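Local coordinates for protein poly(ADP-ribose) glycohydrolase (Thermomonospora curvata, PDB 3SII) that probably hydrolyses the ribose-ribose glycosidic bonds of poly(ADP-ribose), releasing ADP-ribose units, at residues A[215-220]-A[251-256]. Sequence-based numbering, arbitrary orientation.
With A1R (5'-O-[(S)-{[(S)-{[(2R,3R,4S)-3,4-dihydroxypyrrolidin-2-yl]methoxy}(hydroxy)phosphoryl]oxy}(hydroxy)phosphoryl]adenosine), chain B.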
loop_
_atom_site.group_PDB
_atom_site.type_symbol
_atom_site.label_atom_id
_atom_site.label_comp_id
_atom_site.label_asym_id
_atom_site.label_seq_id
_atom_site.Cartn_x
_atom_site.Cartn_y
_atom_site.Cartn_z
ATOM N N LEU A 215 9.893 -2.992 -5.167
ATOM C CA LEU A 215 8.753 -2.908 -4.272
ATOM C C LEU A 215 9.006 -1.942 -3.156
ATOM O O LEU A 215 10.128 -1.846 -2.652
ATOM C CB LEU A 215 8.500 -4.251 -3.600
ATOM C CG LEU A 215 8.413 -5.522 -4.399
ATOM C CD1 LEU A 215 8.136 -6.680 -3.434
ATOM C CD2 LEU A 215 7.319 -5.409 -5.439
ATOM N N VAL A 216 7.947 -1.260 -2.743
ATOM C CA VAL A 216 7.977 -0.448 -1.534
ATOM C C VAL A 216 7.046 -1.084 -0.514
ATOM O O VAL A 216 5.817 -1.126 -0.715
ATOM C CB VAL A 216 7.585 1.007 -1.791
ATOM C CG1 VAL A 216 7.651 1.807 -0.500
ATOM C CG2 VAL A 216 8.521 1.631 -2.840
ATOM N N LEU A 217 7.647 -1.616 0.548
ATOM C CA LEU A 217 6.911 -2.251 1.651
ATOM C C LEU A 217 7.109 -1.408 2.916
ATOM O O LEU A 217 7.658 -0.304 2.861
ATOM C CB LEU A 217 7.408 -3.682 1.874
ATOM C CG LEU A 217 7.358 -4.564 0.613
ATOM C CD1 LEU A 217 7.994 -5.917 0.897
ATOM C CD2 LEU A 217 5.933 -4.721 0.091
ATOM N N GLY A 218 6.668 -1.908 4.065
ATOM C CA GLY A 218 6.806 -1.131 5.289
ATOM C C GLY A 218 6.117 -1.814 6.448
ATOM O O GLY A 218 5.895 -3.039 6.402
ATOM N N ALA A 219 5.783 -1.023 7.465
ATOM C CA ALA A 219 5.225 -1.521 8.725
ATOM C C ALA A 219 3.720 -1.756 8.637
ATOM O O ALA A 219 2.924 -1.216 9.418
ATOM C CB ALA A 219 5.577 -0.568 9.880
ATOM N N TRP A 220 3.357 -2.548 7.638
ATOM C CA TRP A 220 2.005 -3.023 7.388
ATOM C C TRP A 220 1.305 -3.441 8.680
ATOM O O TRP A 220 1.806 -4.287 9.421
ATOM C CB TRP A 220 2.156 -4.223 6.459
ATOM C CG TRP A 220 0.912 -4.823 5.853
ATOM C CD1 TRP A 220 -0.196 -4.177 5.359
ATOM C CD2 TRP A 220 0.682 -6.218 5.666
ATOM N NE1 TRP A 220 -1.094 -5.102 4.862
ATOM C CE2 TRP A 220 -0.571 -6.359 5.037
ATOM C CE3 TRP A 220 1.433 -7.370 5.954
ATOM C CZ2 TRP A 220 -1.105 -7.608 4.708
ATOM C CZ3 TRP A 220 0.905 -8.603 5.634
ATOM C CH2 TRP A 220 -0.349 -8.716 5.012
ATOM N N ALA A 251 14.372 -7.242 -7.523
ATOM C CA ALA A 251 15.602 -6.483 -7.708
ATOM C C ALA A 251 15.888 -5.556 -6.533
ATOM O O ALA A 251 17.038 -5.418 -6.106
ATOM C CB ALA A 251 15.552 -5.690 -9.003
ATOM N N HIS A 252 14.842 -4.926 -6.004
ATOM C CA HIS A 252 14.999 -3.887 -5.005
ATOM C C HIS A 252 13.753 -3.875 -4.141
ATOM O O HIS A 252 12.643 -3.837 -4.655
ATOM C CB HIS A 252 15.152 -2.531 -5.706
ATOM C CG HIS A 252 15.587 -1.406 -4.815
ATOM N ND1 HIS A 252 15.923 -0.163 -5.311
ATOM C CD2 HIS A 252 15.736 -1.326 -3.470
ATOM C CE1 HIS A 252 16.264 0.632 -4.312
ATOM N NE2 HIS A 252 16.161 -0.048 -3.184
ATOM N N VAL A 253 13.945 -3.946 -2.831
ATOM C CA VAL A 253 12.840 -3.850 -1.892
ATOM C C VAL A 253 13.201 -2.782 -0.892
ATOM O O VAL A 253 14.271 -2.846 -0.271
ATOM C CB VAL A 253 12.592 -5.168 -1.141
ATOM C CG1 VAL A 253 11.496 -4.990 -0.075
ATOM C CG2 VAL A 253 12.227 -6.276 -2.113
ATOM N N VAL A 254 12.332 -1.787 -0.752
ATOM C CA VAL A 254 12.537 -0.725 0.222
ATOM C C VAL A 254 11.485 -0.866 1.309
ATOM O O VAL A 254 10.295 -0.947 1.017
ATOM C CB VAL A 254 12.407 0.679 -0.408
ATOM C CG1 VAL A 254 12.592 1.768 0.673
ATOM C CG2 VAL A 254 13.405 0.867 -1.540
ATOM N N PHE A 255 11.926 -0.938 2.560
ATOM C CA PHE A 255 11.008 -0.822 3.681
ATOM C C PHE A 255 11.018 0.635 4.082
ATOM O O PHE A 255 11.920 1.098 4.787
ATOM C CB PHE A 255 11.424 -1.751 4.823
ATOM C CG PHE A 255 11.337 -3.210 4.461
ATOM C CD1 PHE A 255 10.120 -3.877 4.511
ATOM C CD2 PHE A 255 12.463 -3.906 4.058
ATOM C CE1 PHE A 255 10.026 -5.226 4.168
ATOM C CE2 PHE A 255 12.385 -5.257 3.708
ATOM C CZ PHE A 255 11.158 -5.919 3.760
ATOM N N ALA A 256 10.033 1.362 3.575
ATOM C CA ALA A 256 9.904 2.788 3.838
ATOM C C ALA A 256 8.997 2.939 5.046
ATOM O O ALA A 256 7.790 2.705 4.970
ATOM C CB ALA A 256 9.326 3.497 2.616
HETATM N N1 A1R B . 4.689 5.931 4.786
HETATM C C2 A1R B . 5.417 4.956 5.410
HETATM N N3 A1R B . 5.137 4.540 6.677
HETATM C C4 A1R B . 4.113 5.163 7.234
HETATM C C5 A1R B . 3.299 6.154 6.691
HETATM C C6 A1R B . 3.645 6.522 5.406
HETATM N N6 A1R B . 2.925 7.543 4.714
HETATM N N7 A1R B . 2.323 6.539 7.602
HETATM C C8 A1R B . 2.537 5.777 8.691
HETATM N N9 A1R B . 3.615 4.925 8.530
HETATM C "C1'" A1R B . 4.144 3.943 9.459
HETATM C "C2'" A1R B . 3.841 4.229 10.890
HETATM O "O2'" A1R B . 4.894 3.823 11.697
HETATM C "C3'" A1R B . 2.638 3.412 11.165
HETATM O "O3'" A1R B . 2.566 3.007 12.487
HETATM O "O4'" A1R B . 3.593 2.680 9.184
HETATM C "C4'" A1R B . 2.818 2.240 10.269
HETATM C "C5'" A1R B . 1.497 1.632 9.848
HETATM O "O5'" A1R B . 0.701 2.577 9.204
HETATM P PA A1R B . -0.892 2.532 9.348
HETATM O O1A A1R B . -1.369 3.460 8.267
HETATM O O2A A1R B . -1.404 2.873 10.704
HETATM O O3A A1R B . -1.271 1.053 8.921
HETATM P PB A1R B . -2.275 0.007 9.600
HETATM O O1B A1R B . -1.859 -0.378 11.000
HETATM O O2B A1R B . -2.309 -1.183 8.684
HETATM O O5N A1R B . -3.678 0.712 9.748
HETATM C C5N A1R B . -4.610 0.712 8.710
HETATM N N4N A1R B . -5.344 2.614 8.788
HETATM C C1N A1R B . -5.673 3.418 7.618
HETATM O O2N A1R B . -7.422 2.993 6.074
HETATM C C2N A1R B . -6.293 2.464 6.644
HETATM O O3N A1R B . -7.645 1.330 8.240
HETATM C C3N A1R B . -6.515 1.234 7.444
HETATM C C4N A1R B . -5.795 1.129 8.705
HETATM O O HOH W 1 5.881 2.129 2.911
HETATM O O HOH W 2 5.957 1.712 6.801
#
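L217 packs its side chain against F255 and V253 of the neighbouring parallel strand. CB rests 3.8 Å from F255 CD1 and equally near CE1. With CG anti to the carbonyl carbon (chi1 -55°) and CD1 anti to CA, CD1 meets V253 CG1 at 3.8 Å and F255 CE1. V253 CG1 also sits over one face of the F255 ring, offset toward its rim. F255 also stacks on F274, just after helix 265-273. An alanine in place of F255 would probably leave L217 CB and V253 CG1 facing a gap and take a stacking ring from F274. V216, on the sheet face opposite L217, touches A256 CB with CG1 at 3.9 Å. L217 N donates to V254 O at 2.8 Å, while L217 O accepts from A256 N at 3.0 Å, a less straight bond (148°). One water lies within hydrogen-bonding distance of L217 O and A256 O. A second accepts from A219 N and lies similarly near A256 O, whose nearest ligand atom is A1R C2 at 3.3 Å. Strands 214-217 and 252-256 flank helix 229-240 in sequence, a beta-alpha-beta unit of the macrodomain-like fold, with the ADP-ribose analogue bound at their C-terminal ends.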